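Local coordinates for seryl-tRNA synthetase (Pyrococcus horikoshii, PDB 2DQ0), which catalyses the ATP-dependent attachment of serine to tRNA(Ser) through a seryl-adenylate intermediate, working as a class II homodimer with the tRNA bound across both subunits, at the interface of chains A and B. Coordinates in Å, arbitrary orientation; residue numbers count along the deposited sequence, not the author numbering. Chains: chain A/B, Seryl-tRNA synthetase.

The interface of chains A and B. Residues chain A 193-194, 197, 437; chain B 200-201, 204, 278.
The side chains of A:Leu197 and B:Arg201 run alongside each other, pointing opposite ways, where helix 190-209 of each subunit of the homodimer meets its counterpart. The leucine presents one branch: its CD1 methyl packs 3.7 Å from CD of B:Arg201 in the aliphatic part of the arginine. The same methyl reaches CD2 of B:Leu204 at 3.6 Å, the two leucine side chains meeting at a slant. CG2 of B:Ile200 lies 3.8 Å from CD1 of A:Leu197. With chi1 at -74°, CG1 of B:Ile200 stands opposite the carbonyl carbon and the CG2 methyl is the branch left facing the leucine. CD1 therefore sits against B:Ile200, B:Arg201 and B:Leu204, which share one side of the opposing helix. Beyond the leucine, B:Arg201 bends at chi2 (-49°) and chi3 (-84°), carrying its guanidinium past A:Ile194 to the short helix 435-438, near the C terminus of chain A. CG1 of A:Ile194 lies 4.1 Å above one guanidinium face, toward its rim. The charged group meets main chain rather than the phenol: NH1 and NH2 approach end-on and both donate to the carbonyl O of A:Tyr437, which lies in the guanidinium plane. Two bonds to one acceptor should restrict rotation of the group, and the positive charge may polarise the carbonyl. The bond from NH1 of B:Arg201 to O of A:Tyr437 measures 3.0 Å. That from NH2 of B:Arg201 to the same A:Tyr437 O is 2.8 Å.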
# COMPACT_ATOMS: atom_id res chain seq x y z
N VAL A 193 1.33 3.17 17.72
CA VAL A 193 2.12 2.69 16.58
C VAL A 193 2.92 1.48 17.05
O VAL A 193 3.02 0.48 16.33
CB VAL A 193 3.09 3.79 16.05
CG1 VAL A 193 4.00 3.20 14.99
CG2 VAL A 193 2.30 4.94 15.45
N ILE A 194 3.48 1.56 18.26
CA ILE A 194 4.24 0.43 18.78
C ILE A 194 3.30 -0.75 18.99
O ILE A 194 3.67 -1.90 18.73
CB ILE A 194 4.96 0.78 20.11
CG1 ILE A 194 6.41 1.22 19.84
CG2 ILE A 194 5.10 -0.46 20.96
CD1 ILE A 194 6.56 2.26 18.80
N LEU A 197 2.59 -2.52 15.58
CA LEU A 197 3.70 -3.39 15.20
C LEU A 197 3.83 -4.60 16.11
O LEU A 197 4.11 -5.71 15.63
CB LEU A 197 5.04 -2.67 15.21
CG LEU A 197 5.24 -1.50 14.25
CD1 LEU A 197 6.74 -1.22 14.20
CD2 LEU A 197 4.68 -1.81 12.83
N TYR A 437 6.98 -7.29 23.46
CA TYR A 437 7.00 -6.59 22.17
C TYR A 437 6.87 -5.08 22.26
O TYR A 437 7.48 -4.36 21.46
CB TYR A 437 5.89 -7.10 21.26
CG TYR A 437 5.95 -8.57 20.96
CD1 TYR A 437 5.10 -9.46 21.60
CD2 TYR A 437 6.84 -9.08 20.01
CE1 TYR A 437 5.12 -10.83 21.30
CE2 TYR A 437 6.87 -10.45 19.70
CZ TYR A 437 6.00 -11.31 20.35
OH TYR A 437 5.98 -12.65 20.04
N ILE B 200 12.61 -2.19 11.06
CA ILE B 200 11.67 -1.12 11.30
C ILE B 200 11.62 -0.81 12.80
O ILE B 200 11.69 0.36 13.19
CB ILE B 200 10.26 -1.51 10.81
CG1 ILE B 200 10.22 -1.44 9.28
CG2 ILE B 200 9.20 -0.58 11.43
CD1 ILE B 200 9.05 -2.19 8.67
N ARG B 201 11.50 -1.85 13.65
CA ARG B 201 11.43 -1.60 15.10
C ARG B 201 12.71 -1.01 15.64
O ARG B 201 12.68 -0.14 16.51
CB ARG B 201 11.07 -2.87 15.90
CG ARG B 201 9.61 -2.91 16.32
CD ARG B 201 9.14 -1.58 16.98
NE ARG B 201 9.43 -1.45 18.41
CZ ARG B 201 8.92 -2.24 19.35
NH1 ARG B 201 9.22 -2.05 20.63
NH2 ARG B 201 8.11 -3.25 19.00
N LEU B 204 12.71 2.72 14.66
CA LEU B 204 11.73 3.43 15.48
C LEU B 204 12.23 3.63 16.91
O LEU B 204 12.24 4.76 17.41
CB LEU B 204 10.41 2.66 15.51
CG LEU B 204 9.17 3.19 14.79
CD1 LEU B 204 9.49 4.21 13.70
CD2 LEU B 204 8.46 1.99 14.20
N VAL B 278 6.57 5.41 9.74
CA VAL B 278 6.83 4.07 9.20
C VAL B 278 5.79 3.88 8.12
O VAL B 278 4.65 4.30 8.28
CB VAL B 278 6.52 2.91 10.16
CG1 VAL B 278 7.32 1.71 9.73
CG2 VAL B 278 6.74 3.27 11.58